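Local coordinates for protein probable transcriptional regulator, AsnC family (Thermus thermophilus, PDB 2DJW) that is of unknown function but, as a stand-alone RAM-domain protein of the AsnC family, may take part in sequence-specific DNA binding, at residues F5-P10 / D39-V44; R9-R14 / S62-E67. One frame throughout, in Å; residues are numbered along the deposited sequence.

Contact 1 of 2, residues F5-P10 / D39-V44; sequences FVLIRP and DLVALV
I8 and L40 face each other as a hydrogen-bonded antiparallel pair, and the ethyl arm of I8 does most of the touching. A chi1 of -45° sets I8 CG1 beside the backbone N, and chi2 of 113° then places CD1, 3.8 Å from L40 CB and 4.1 Å from A42 CB. On this same face V6 sits beside A42 across the strands and crosses V44 obliquely, V6 CG2 lying 3.8 Å from V44 CG2. The other face belongs to F5, L7, V41 and L43. There F5 and L43 run side by side and point the same way, and F5 CE1 meets L43 CD1 at 3.7 Å. Between the faces, V6 and A42 exchange two backbone hydrogen bonds and I8 and L40 two more; V6 N to A42 O is nearly straight, at 178°. At the far end, D39 and L40 both face I8, a classic beta bulge. The ring atoms CG and CD of P10 meet D39 CB and OD2 there, P10 CD lying 3.4 Å from D39 OD2 and P10 CG 4.3 Å from L40 CD1. An alanine in place of P10 would lose CG and CD and would probably leave a gap beside D39 CB and L40 CD1. The face of V6, I8, L40 and A42 is covered partly by helix 15-22, through L18 and I22, whereas F5, V41 and L43 pack against F5, V41 and L43 of the second subunit. Such a central strand pair, with a helix on one face and a partner subunit on the other, is characteristic of the dimeric alpha-beta barrel fold of RAM domains.

Contact 2 of 2, residues R9-R14 / S62-E67; sequences RPRGNR and SLEGVE
R11 reaches E64 through both terminal nitrogens of its guanidinium, converging on a single carboxylate oxygen in a salt bridge. R11 NH1 lies 2.7 Å from E64 OE2, and the still shorter approach of NH2 is doubtful in length. The guanidinium and carboxylate planes are 25° apart, and G65 CA sits over one guanidinium face, offset toward its rim. R14 crosses the E64 side chain at about a right angle and bonds the backbone carbonyl oxygen: R14 NE lies 3.1 Å from E64 O, above the carbonyl plane, with a weak second bond from NH2. Beneath, the backbones are joined by R11 N to G65 O, 2.8 Å and almost straight at 179°, and by E67 N to R9 O, also 2.8 Å. They flank the non-hydrogen-bonded pair P10–V66. Farther out, the bond from R14 N to R11 O holds the bend that brings R14 back toward G65. The type II turn from L63 to V66 presents the E64 and G65 carbonyls; a side chain at G65 would clash with R14 CG, and its backbone angles call for glycine. This is one end of the antiparallel pairing between strands 2-10 and 66-77, the latter outermost in this chain's own ferredoxin-like sheet.

Overall arrangement
Both contacts start from strand 2-10 and share R9 and P10, with centres about 11 Å apart. Strand 2-10 lies between strands 40-46 and 66-77 in the antiparallel sheet, so contact 1 joins it to one neighbour and contact 2 to the other. Along the chain, the partner of contact 1 comes first, after helix 15-22 and strand 28-34; that of contact 2 follows helix 52-60. Contact 1 is buried near the centre of the chain, whereas contact 2 lies at the surface. They touch where I8 CG2 packs on V66 CG1, 4.3 Å away. The N-terminal strand thus gathers the middle and the last strand into one sheet, and both contacts also reach the third subunit.

Contact 1 of 2, residues F5-P10 / D39-V44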
loop_
_atom_site.group_PDB
_atom_site.type_symbol
_atom_site.label_atom_id
_atom_site.label_comp_id
_atom_site.label_asym_id
_atom_site.label_seq_id
_atom_site.Cartn_x
_atom_site.Cartn_y
_atom_site.Cartn_z
ATOM N N PHE A 5 -22.348 -2.617 -0.123
ATOM C CA PHE A 5 -21.639 -3.228 -1.242
ATOM C C PHE A 5 -20.589 -4.084 -0.580
ATOM O O PHE A 5 -19.709 -3.550 0.092
ATOM C CB PHE A 5 -20.985 -2.157 -2.147
ATOM C CG PHE A 5 -21.985 -1.214 -2.781
ATOM C CD1 PHE A 5 -22.513 -1.483 -4.036
ATOM C CD2 PHE A 5 -22.442 -0.082 -2.090
ATOM C CE1 PHE A 5 -23.467 -0.633 -4.604
ATOM C CE2 PHE A 5 -23.391 0.766 -2.658
ATOM C CZ PHE A 5 -23.901 0.503 -3.914
ATOM N N VAL A 6 -20.712 -5.407 -0.720
ATOM C CA VAL A 6 -19.739 -6.331 -0.106
ATOM C C VAL A 6 -18.730 -6.821 -1.136
ATOM O O VAL A 6 -19.073 -7.461 -2.133
ATOM C CB VAL A 6 -20.373 -7.515 0.687
ATOM C CG1 VAL A 6 -19.316 -8.214 1.505
ATOM C CG2 VAL A 6 -21.486 -7.020 1.609
ATOM N N LEU A 7 -17.481 -6.465 -0.892
ATOM C CA LEU A 7 -16.397 -6.813 -1.771
ATOM C C LEU A 7 -15.753 -8.121 -1.255
ATOM O O LEU A 7 -15.254 -8.179 -0.136
ATOM C CB LEU A 7 -15.392 -5.651 -1.795
ATOM C CG LEU A 7 -15.555 -4.390 -2.692
ATOM C CD1 LEU A 7 -16.974 -3.812 -2.813
ATOM C CD2 LEU A 7 -14.565 -3.296 -2.252
ATOM N N ILE A 8 -15.786 -9.160 -2.095
ATOM C CA ILE A 8 -15.299 -10.503 -1.730
ATOM C C ILE A 8 -14.094 -10.908 -2.590
ATOM O O ILE A 8 -14.193 -10.972 -3.822
ATOM C CB ILE A 8 -16.422 -11.556 -1.858
ATOM C CG1 ILE A 8 -17.729 -11.056 -1.247
ATOM C CG2 ILE A 8 -16.037 -12.903 -1.259
ATOM C CD1 ILE A 8 -18.805 -10.828 -2.302
ATOM N N ARG A 9 -12.955 -11.129 -1.937
ATOM C CA ARG A 9 -11.800 -11.752 -2.575
ATOM C C ARG A 9 -11.739 -13.247 -2.210
ATOM O O ARG A 9 -11.386 -13.615 -1.075
ATOM C CB ARG A 9 -10.492 -11.060 -2.169
ATOM C CG ARG A 9 -9.216 -11.854 -2.531
ATOM C CD ARG A 9 -7.964 -11.104 -2.151
ATOM N NE ARG A 9 -8.032 -9.739 -2.682
ATOM C CZ ARG A 9 -8.058 -8.620 -1.954
ATOM N NH1 ARG A 9 -7.970 -8.660 -0.625
ATOM N NH2 ARG A 9 -8.145 -7.456 -2.576
ATOM N N PRO A 10 -12.125 -14.114 -3.161
ATOM C CA PRO A 10 -12.042 -15.558 -2.935
ATOM C C PRO A 10 -10.698 -16.131 -3.361
ATOM O O PRO A 10 -9.962 -15.487 -4.135
ATOM C CB PRO A 10 -13.123 -16.093 -3.860
ATOM C CG PRO A 10 -13.088 -15.168 -5.030
ATOM C CD PRO A 10 -12.677 -13.808 -4.498
ATOM N N ASP A 39 -12.716 -10.228 -6.687
ATOM C CA ASP A 39 -13.392 -10.940 -7.787
ATOM C C ASP A 39 -14.896 -10.901 -7.733
ATOM O O ASP A 39 -15.536 -10.938 -8.761
ATOM C CB ASP A 39 -12.892 -12.395 -7.909
ATOM C CG ASP A 39 -11.387 -12.469 -7.917
ATOM O OD1 ASP A 39 -10.819 -12.653 -9.023
ATOM O OD2 ASP A 39 -10.782 -12.271 -6.826
ATOM N N LEU A 40 -15.458 -10.823 -6.541
ATOM C CA LEU A 40 -16.911 -10.806 -6.384
ATOM C C LEU A 40 -17.381 -9.549 -5.645
ATOM O O LEU A 40 -16.725 -9.105 -4.713
ATOM C CB LEU A 40 -17.403 -12.075 -5.632
ATOM C CG LEU A 40 -17.183 -13.478 -6.238
ATOM C CD1 LEU A 40 -17.343 -14.591 -5.169
ATOM C CD2 LEU A 40 -18.117 -13.748 -7.430
ATOM N N VAL A 41 -18.525 -9.004 -6.052
ATOM C CA VAL A 41 -19.175 -7.918 -5.309
ATOM C C VAL A 41 -20.597 -8.351 -5.051
ATOM O O VAL A 41 -21.300 -8.713 -6.004
ATOM C CB VAL A 41 -19.228 -6.559 -6.108
ATOM C CG1 VAL A 41 -19.977 -5.478 -5.313
ATOM C CG2 VAL A 41 -17.839 -6.067 -6.447
ATOM N N ALA A 42 -21.033 -8.286 -3.790
ATOM C CA ALA A 42 -22.449 -8.462 -3.497
ATOM C C ALA A 42 -23.173 -7.153 -3.173
ATOM O O ALA A 42 -22.802 -6.451 -2.240
ATOM C CB ALA A 42 -22.667 -9.493 -2.357
ATOM N N LEU A 43 -24.221 -6.855 -3.932
ATOM C CA LEU A 43 -25.159 -5.800 -3.585
ATOM C C LEU A 43 -26.230 -6.378 -2.648
ATOM O O LEU A 43 -27.084 -7.171 -3.073
ATOM C CB LEU A 43 -25.800 -5.212 -4.842
ATOM C CG LEU A 43 -26.886 -4.149 -4.663
ATOM C CD1 LEU A 43 -26.306 -2.902 -4.002
ATOM C CD2 LEU A 43 -27.526 -3.788 -6.007
ATOM N N VAL A 44 -26.157 -5.960 -1.383
ATOM C CA VAL A 44 -26.999 -6.443 -0.306
ATOM C C VAL A 44 -28.027 -5.354 0.101
ATOM O O VAL A 44 -27.778 -4.154 -0.065
ATOM C CB VAL A 44 -26.132 -6.888 0.928
ATOM C CG1 VAL A 44 -26.964 -7.569 1.954
ATOM C CG2 VAL A 44 -25.026 -7.864 0.517
#

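Contact 2 of 2, residues R9-R14 / S62-E67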
loop_
_atom_site.group_PDB
_atom_site.type_symbol
_atom_site.label_atom_id
_atom_site.label_comp_id
_atom_site.label_asym_id
_atom_site.label_seq_id
_atom_site.Cartn_x
_atom_site.Cartn_y
_atom_site.Cartn_z
ATOM N N ARG A 9 -12.955 -11.129 -1.937
ATOM C CA ARG A 9 -11.800 -11.752 -2.575
ATOM C C ARG A 9 -11.739 -13.247 -2.210
ATOM O O ARG A 9 -11.386 -13.615 -1.075
ATOM C CB ARG A 9 -10.492 -11.060 -2.169
ATOM C CG ARG A 9 -9.216 -11.854 -2.531
ATOM C CD ARG A 9 -7.964 -11.104 -2.151
ATOM N NE ARG A 9 -8.032 -9.739 -2.682
ATOM C CZ ARG A 9 -8.058 -8.620 -1.954
ATOM N NH1 ARG A 9 -7.970 -8.660 -0.625
ATOM N NH2 ARG A 9 -8.145 -7.456 -2.576
ATOM N N PRO A 10 -12.125 -14.114 -3.161
ATOM C CA PRO A 10 -12.042 -15.558 -2.935
ATOM C C PRO A 10 -10.698 -16.131 -3.361
ATOM O O PRO A 10 -9.962 -15.487 -4.135
ATOM C CB PRO A 10 -13.123 -16.093 -3.860
ATOM C CG PRO A 10 -13.088 -15.168 -5.030
ATOM C CD PRO A 10 -12.677 -13.808 -4.498
ATOM N N ARG A 11 -10.391 -17.335 -2.867
ATOM C CA ARG A 11 -9.418 -18.220 -3.539
ATOM C C ARG A 11 -9.865 -18.344 -4.997
ATOM O O ARG A 11 -11.068 -18.472 -5.276
ATOM C CB ARG A 11 -9.377 -19.606 -2.877
ATOM C CG ARG A 11 -8.183 -20.489 -3.321
ATOM C CD ARG A 11 -8.412 -21.981 -3.045
ATOM N NE ARG A 11 -8.620 -22.225 -1.625
ATOM C CZ ARG A 11 -9.631 -22.915 -1.105
ATOM N NH1 ARG A 11 -10.544 -23.482 -1.886
ATOM N NH2 ARG A 11 -9.723 -23.044 0.215
ATOM N N GLY A 12 -8.908 -18.258 -5.917
ATOM C CA GLY A 12 -9.189 -18.227 -7.355
ATOM C C GLY A 12 -10.022 -19.367 -7.925
ATOM O O GLY A 12 -10.789 -19.154 -8.869
ATOM N N ASN A 13 -9.876 -20.579 -7.377
ATOM C CA ASN A 13 -10.673 -21.746 -7.835
ATOM C C ASN A 13 -12.083 -21.818 -7.226
ATOM O O ASN A 13 -12.944 -22.621 -7.665
ATOM C CB ASN A 13 -9.910 -23.064 -7.623
ATOM C CG ASN A 13 -9.914 -23.524 -6.179
ATOM O OD1 ASN A 13 -9.883 -22.717 -5.252
ATOM N ND2 ASN A 13 -9.946 -24.837 -5.981
ATOM N N ARG A 14 -12.323 -20.934 -6.254
ATOM C CA ARG A 14 -13.601 -20.848 -5.559
ATOM C C ARG A 14 -14.562 -19.790 -6.093
ATOM O O ARG A 14 -15.711 -19.729 -5.655
ATOM C CB ARG A 14 -13.352 -20.588 -4.085
ATOM C CG ARG A 14 -12.573 -21.683 -3.385
ATOM C CD ARG A 14 -13.397 -22.970 -3.261
ATOM N NE ARG A 14 -14.616 -22.786 -2.480
ATOM C CZ ARG A 14 -15.709 -23.536 -2.609
ATOM N NH1 ARG A 14 -15.739 -24.537 -3.497
ATOM N NH2 ARG A 14 -16.774 -23.289 -1.851
ATOM N N SER A 62 -18.415 -17.578 6.711
ATOM C CA SER A 62 -18.564 -18.962 7.146
ATOM C C SER A 62 -18.494 -19.886 5.942
ATOM O O SER A 62 -18.839 -21.083 6.032
ATOM C CB SER A 62 -19.904 -19.167 7.847
ATOM O OG SER A 62 -20.930 -19.385 6.888
ATOM N N LEU A 63 -18.089 -19.328 4.800
ATOM C CA LEU A 63 -17.970 -20.131 3.595
ATOM C C LEU A 63 -16.533 -20.452 3.331
ATOM O O LEU A 63 -15.637 -19.636 3.581
ATOM C CB LEU A 63 -18.621 -19.474 2.377
ATOM C CG LEU A 63 -20.136 -19.218 2.376
ATOM C CD1 LEU A 63 -20.539 -18.641 1.023
ATOM C CD2 LEU A 63 -20.966 -20.468 2.686
ATOM N N GLU A 64 -16.329 -21.664 2.826
ATOM C CA GLU A 64 -15.005 -22.158 2.506
ATOM C C GLU A 64 -14.434 -21.417 1.293
ATOM O O GLU A 64 -15.078 -21.347 0.244
ATOM C CB GLU A 64 -15.063 -23.697 2.321
ATOM C CG GLU A 64 -14.209 -24.294 1.202
ATOM C CD GLU A 64 -12.732 -24.023 1.379
ATOM O OE1 GLU A 64 -12.280 -23.860 2.537
ATOM O OE2 GLU A 64 -12.021 -23.985 0.349
ATOM N N GLY A 65 -13.243 -20.853 1.455
ATOM C CA GLY A 65 -12.513 -20.238 0.346
ATOM C C GLY A 65 -12.337 -18.715 0.318
ATOM O O GLY A 65 -11.576 -18.189 -0.509
ATOM N N VAL A 66 -13.030 -17.997 1.203
ATOM C CA VAL A 66 -12.989 -16.527 1.179
ATOM C C VAL A 66 -11.754 -15.987 1.911
ATOM O O VAL A 66 -11.553 -16.230 3.104
ATOM C CB VAL A 66 -14.308 -15.864 1.680
ATOM C CG1 VAL A 66 -15.555 -16.494 1.022
ATOM C CG2 VAL A 66 -14.408 -15.934 3.162
ATOM N N GLU A 67 -10.909 -15.285 1.176
ATOM C CA GLU A 67 -9.705 -14.718 1.748
ATOM C C GLU A 67 -9.974 -13.400 2.510
ATOM O O GLU A 67 -9.675 -13.297 3.708
ATOM C CB GLU A 67 -8.651 -14.525 0.660
ATOM C CG GLU A 67 -8.005 -15.827 0.216
ATOM C CD GLU A 67 -7.080 -15.645 -0.954
ATOM O OE1 GLU A 67 -6.189 -16.500 -1.147
ATOM O OE2 GLU A 67 -7.246 -14.657 -1.699
#